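Local structure of 3-oxosteroid 1-dehydrogenase (Sterolibacterium denitrificans, 7P18) at residues E69-L74 / R86-L91; V53-N58 / S93-V98. The protein probably catalyses the FAD-dependent dehydrogenation of 3-oxosteroids to 3-oxo-delta1-steroids, handing the electrons on to an acceptor. One frame throughout, in Å; residues are numbered along the deposited sequence.

Contact 1 (E69-L74 / R86-L91); sequences EALTYL and RLLAYL
Leu71 and Leu74 face Leu87 and Leu91 in a leucine-rich seam of apolar side chains between two consecutive helices, 67-78 and 84-104, which form a helical hairpin in the FAD-binding domain. The axes of the two short segments come within 10.2 Å and their directions differ by 137°, well short of strictly antiparallel, and no hydrogen bond joins them. Leu91 lies opposite Ala70 and touches Ala70, Leu71 and Leu74. Its CG lies beside its own backbone N and anti to the carbonyl carbon (chi1 -63°), from where the two methyls divide the work. CD2 touches Ala70 CB at 3.6 Å and, in a tip-to-tip approach, Leu74 CD1 at 3.7 Å, while CD1 presses on the backbone of the facing helix. An alanine in place of Leu91 would probably open a gap opposite Ala70 and leave the end of Leu74 freer to turn. Leu71 works the more open flank: its CG stands anti to the backbone N (chi1 179°), and its side chain crosses that of Leu87 at about a right angle, CD1 lying 4.1 Å from Leu87 CB. Its other methyl, CD2, meets Leu88 CD2 at 3.7 Å. Across the seam from that flank, Leu74 CD1 approaches Tyr90 CD2 obliquely at 4.3 Å, and Tyr90 in turn packs on helix 543-559. The tightest spot involves main chain: Leu91 CD1 lies 3.4 Å from Leu71 N.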
# COMPACT_ATOMS: atom_id res chain seq x y z
N GLU A 69 -13.89 -1.20 21.08
CA GLU A 69 -14.21 -2.07 19.91
C GLU A 69 -12.96 -2.22 19.01
O GLU A 69 -12.68 -3.36 18.55
CB GLU A 69 -15.39 -1.51 19.11
CG GLU A 69 -16.74 -1.73 19.76
CD GLU A 69 -17.78 -0.85 19.12
OE1 GLU A 69 -17.67 0.39 19.29
OE2 GLU A 69 -18.62 -1.40 18.38
N ALA A 70 -12.25 -1.11 18.74
CA ALA A 70 -11.05 -1.08 17.89
C ALA A 70 -9.94 -1.92 18.54
O ALA A 70 -9.20 -2.63 17.81
CB ALA A 70 -10.63 0.34 17.61
N LEU A 71 -9.83 -1.88 19.86
CA LEU A 71 -8.81 -2.69 20.57
C LEU A 71 -9.19 -4.17 20.46
O LEU A 71 -8.30 -5.00 20.22
CB LEU A 71 -8.66 -2.25 22.04
CG LEU A 71 -7.65 -3.07 22.84
CD1 LEU A 71 -6.24 -2.87 22.30
CD2 LEU A 71 -7.70 -2.70 24.32
N THR A 72 -10.47 -4.52 20.62
CA THR A 72 -10.94 -5.91 20.46
C THR A 72 -10.52 -6.44 19.08
O THR A 72 -9.94 -7.53 18.98
CB THR A 72 -12.45 -5.97 20.72
OG1 THR A 72 -12.65 -5.72 22.12
CG2 THR A 72 -13.03 -7.31 20.32
N TYR A 73 -10.82 -5.68 18.05
CA TYR A 73 -10.48 -6.00 16.65
C TYR A 73 -8.96 -6.17 16.49
O TYR A 73 -8.56 -7.19 15.93
CB TYR A 73 -11.05 -4.94 15.74
CG TYR A 73 -10.91 -5.22 14.27
CD1 TYR A 73 -11.72 -6.15 13.64
CD2 TYR A 73 -10.00 -4.52 13.49
CE1 TYR A 73 -11.64 -6.39 12.27
CE2 TYR A 73 -9.91 -4.75 12.13
CZ TYR A 73 -10.75 -5.65 11.51
OH TYR A 73 -10.67 -5.88 10.14
N LEU A 74 -8.14 -5.21 16.94
CA LEU A 74 -6.66 -5.31 16.79
C LEU A 74 -6.10 -6.48 17.61
O LEU A 74 -5.18 -7.15 17.13
CB LEU A 74 -5.99 -3.98 17.12
CG LEU A 74 -6.19 -2.89 16.06
CD1 LEU A 74 -5.37 -1.69 16.44
CD2 LEU A 74 -5.80 -3.44 14.68
N ARG A 86 1.51 -0.87 22.31
CA ARG A 86 1.62 -0.31 20.94
C ARG A 86 0.23 -0.24 20.29
O ARG A 86 -0.01 0.69 19.55
CB ARG A 86 2.53 -1.19 20.07
CG ARG A 86 3.99 -1.17 20.49
CD ARG A 86 4.80 -2.13 19.66
NE ARG A 86 4.85 -1.68 18.27
CZ ARG A 86 5.17 -2.46 17.22
NH1 ARG A 86 5.44 -3.74 17.37
NH2 ARG A 86 5.15 -1.93 16.01
N LEU A 87 -0.61 -1.25 20.48
CA LEU A 87 -2.01 -1.21 19.98
C LEU A 87 -2.77 -0.06 20.64
O LEU A 87 -3.48 0.69 19.92
CB LEU A 87 -2.73 -2.52 20.26
CG LEU A 87 -2.07 -3.80 19.71
CD1 LEU A 87 -2.93 -4.98 20.05
CD2 LEU A 87 -1.88 -3.71 18.23
N LEU A 88 -2.64 0.09 21.97
CA LEU A 88 -3.31 1.21 22.69
C LEU A 88 -2.83 2.53 22.11
O LEU A 88 -3.64 3.42 21.86
CB LEU A 88 -3.02 1.14 24.19
CG LEU A 88 -3.49 -0.14 24.88
CD1 LEU A 88 -2.95 -0.21 26.31
CD2 LEU A 88 -5.00 -0.25 24.86
N ALA A 89 -1.52 2.66 21.92
CA ALA A 89 -0.89 3.91 21.43
C ALA A 89 -1.41 4.23 20.02
O ALA A 89 -1.68 5.42 19.71
CB ALA A 89 0.60 3.76 21.49
N TYR A 90 -1.54 3.22 19.16
CA TYR A 90 -2.04 3.43 17.77
C TYR A 90 -3.46 4.01 17.83
O TYR A 90 -3.78 4.98 17.14
CB TYR A 90 -2.00 2.14 16.94
CG TYR A 90 -2.49 2.41 15.54
CD1 TYR A 90 -1.69 3.13 14.66
CD2 TYR A 90 -3.74 2.04 15.11
CE1 TYR A 90 -2.11 3.42 13.36
CE2 TYR A 90 -4.19 2.35 13.83
CZ TYR A 90 -3.36 3.04 12.95
OH TYR A 90 -3.75 3.34 11.68
N LEU A 91 -4.32 3.41 18.64
CA LEU A 91 -5.74 3.82 18.72
C LEU A 91 -5.86 5.19 19.37
O LEU A 91 -6.72 5.99 18.93
CB LEU A 91 -6.52 2.74 19.46
CG LEU A 91 -6.54 1.39 18.78
CD1 LEU A 91 -7.22 0.35 19.66
CD2 LEU A 91 -7.20 1.43 17.41

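Contact 2 (V53-N58 / S93-V98); sequences VWIPNN and SAPQMV
Pro56, whose carbonyl O meets Pro95 CG at 3.7 Å, lays its own ring on one face of the Trp54 indole, with Pro56 CG 3.3 Å above the plane and offset toward the rim. At the indole's edge, Trp54 NE1 is hydrogen-bonded to Asp117. The second flat group is the Asn58 amide: ND2 reaches back to Ile55 O at 3.0 Å, with that oxygen close to the amide plane and the nitrogen in the plane of the carbonyl. Gly129 O also accepts from ND2, and Gln60 N donates to OD1, so the amide is gripped at both ends and its rotation fixed. Ile55 to Asn58 is a type II beta turn whose own backbone bond, Asn58 N to Ile55 O, is weak; the ND2 bond to the same oxygen reinforces it. The turn follows strand 53-54, paired antiparallel with 131-138 in the FAD-binding domain, and rests on helix 84-104 where Pro95 kinks it. Ile55 carries the contact. Its CG2, anti to the backbone N, lies 3.6 Å from Pro95 N, over the kinked main chain, while CD1 fits among three side chains: Val98 CG2 at 3.7 Å, Ala94 CB at 3.9 Å and Met97 CE at 4.0 Å. The Met97 chain bends at chi2 and chi3 (-83° and -67°) on its way to that methyl. On the strand itself, Val53 slides past Val98 in the opposite direction, their CG2 atoms 4.2 Å apart.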
# COMPACT_ATOMS: atom_id res chain seq x y z
N VAL A 53 -5.66 5.79 4.97
CA VAL A 53 -5.20 5.54 6.38
C VAL A 53 -6.37 4.94 7.16
O VAL A 53 -7.52 5.37 6.98
CB VAL A 53 -4.63 6.80 7.04
CG1 VAL A 53 -3.35 7.24 6.38
CG2 VAL A 53 -5.65 7.94 7.06
N TRP A 54 -6.07 3.92 7.98
CA TRP A 54 -7.10 3.17 8.72
C TRP A 54 -7.17 3.74 10.14
O TRP A 54 -6.26 3.49 10.93
CB TRP A 54 -6.81 1.68 8.70
CG TRP A 54 -7.88 0.86 9.33
CD1 TRP A 54 -9.09 0.53 8.78
CD2 TRP A 54 -7.84 0.23 10.62
NE1 TRP A 54 -9.76 -0.30 9.61
CE2 TRP A 54 -9.05 -0.47 10.77
CE3 TRP A 54 -6.92 0.21 11.66
CZ2 TRP A 54 -9.36 -1.19 11.93
CZ3 TRP A 54 -7.22 -0.52 12.80
CH2 TRP A 54 -8.43 -1.19 12.93
N ILE A 55 -8.19 4.54 10.40
CA ILE A 55 -8.28 5.39 11.62
C ILE A 55 -9.56 5.01 12.35
O ILE A 55 -10.63 5.60 12.16
CB ILE A 55 -8.24 6.90 11.29
CG1 ILE A 55 -7.16 7.28 10.28
CG2 ILE A 55 -8.11 7.70 12.58
CD1 ILE A 55 -5.73 7.16 10.82
N PRO A 56 -9.48 4.04 13.27
CA PRO A 56 -10.67 3.69 14.03
C PRO A 56 -11.10 4.93 14.84
O PRO A 56 -10.27 5.65 15.31
CB PRO A 56 -10.23 2.52 14.91
CG PRO A 56 -8.97 2.00 14.21
CD PRO A 56 -8.30 3.23 13.63
N ASN A 57 -12.41 5.07 14.98
CA ASN A 57 -13.05 6.05 15.90
C ASN A 57 -12.65 7.46 15.48
O ASN A 57 -12.52 8.36 16.39
CB ASN A 57 -12.69 5.75 17.35
CG ASN A 57 -13.65 6.39 18.34
OD1 ASN A 57 -14.84 6.67 18.04
ND2 ASN A 57 -13.12 6.56 19.54
N ASN A 58 -12.42 7.70 14.19
CA ASN A 58 -12.12 9.08 13.73
C ASN A 58 -13.41 9.91 13.92
O ASN A 58 -14.54 9.34 13.87
CB ASN A 58 -11.55 9.12 12.31
CG ASN A 58 -12.54 8.74 11.25
OD1 ASN A 58 -13.43 9.54 10.95
ND2 ASN A 58 -12.41 7.52 10.70
N SER A 93 -3.52 7.66 19.16
CA SER A 93 -2.85 8.72 18.37
C SER A 93 -3.37 8.82 16.93
O SER A 93 -3.30 9.91 16.39
CB SER A 93 -1.37 8.56 18.40
OG SER A 93 -0.88 8.67 19.73
N ALA A 94 -3.88 7.75 16.35
CA ALA A 94 -4.30 7.76 14.92
C ALA A 94 -5.34 8.86 14.67
O ALA A 94 -5.18 9.68 13.77
CB ALA A 94 -4.75 6.40 14.51
N PRO A 95 -6.43 8.98 15.47
CA PRO A 95 -7.37 10.09 15.26
C PRO A 95 -6.75 11.48 15.48
O PRO A 95 -7.14 12.45 14.78
CB PRO A 95 -8.50 9.84 16.30
CG PRO A 95 -8.32 8.39 16.73
CD PRO A 95 -6.89 8.00 16.48
N GLN A 96 -5.83 11.57 16.42
CA GLN A 96 -5.16 12.85 16.74
C GLN A 96 -4.27 13.27 15.57
O GLN A 96 -4.26 14.49 15.24
CB GLN A 96 -4.37 12.72 18.03
CG GLN A 96 -5.22 12.50 19.27
CD GLN A 96 -4.32 12.45 20.48
OE1 GLN A 96 -3.11 12.33 20.34
NE2 GLN A 96 -4.91 12.45 21.65
N MET A 97 -3.61 12.30 14.93
CA MET A 97 -2.71 12.55 13.77
C MET A 97 -3.56 13.07 12.60
O MET A 97 -3.17 14.09 12.04
CB MET A 97 -1.92 11.29 13.41
CG MET A 97 -1.06 11.43 12.12
SD MET A 97 -2.02 11.12 10.64
CE MET A 97 -2.43 9.38 10.77
N VAL A 98 -4.72 12.49 12.29
CA VAL A 98 -5.56 13.01 11.18
C VAL A 98 -6.14 14.38 11.53
O VAL A 98 -6.19 15.26 10.63
CB VAL A 98 -6.61 11.99 10.74
CG1 VAL A 98 -7.67 12.57 9.81
CG2 VAL A 98 -5.90 10.82 10.09

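In the fold
Both contacts use helix 84-104 and both are largely buried, each with a partly exposed margin: Leu71 and Leu88 in contact 1, Asn57 and Pro95 in contact 2. Contact 1 sets helix against helix with leucine methyls; contact 2 sets a strand end and its turn against the next part of the same helix, adding prolines and a hydrogen-bonded asparagine to the apolar core. They meet directly: Tyr90 OH probably hydrogen-bonds to Trp54 O at 2.6 Å, and Pro56 packs against Ala70 and Leu91. Contact 2 also lies nearer the cofactor by its closest side chain, Val53 being about 6 Å from the bound FAD, against about 8 Å for Tyr90.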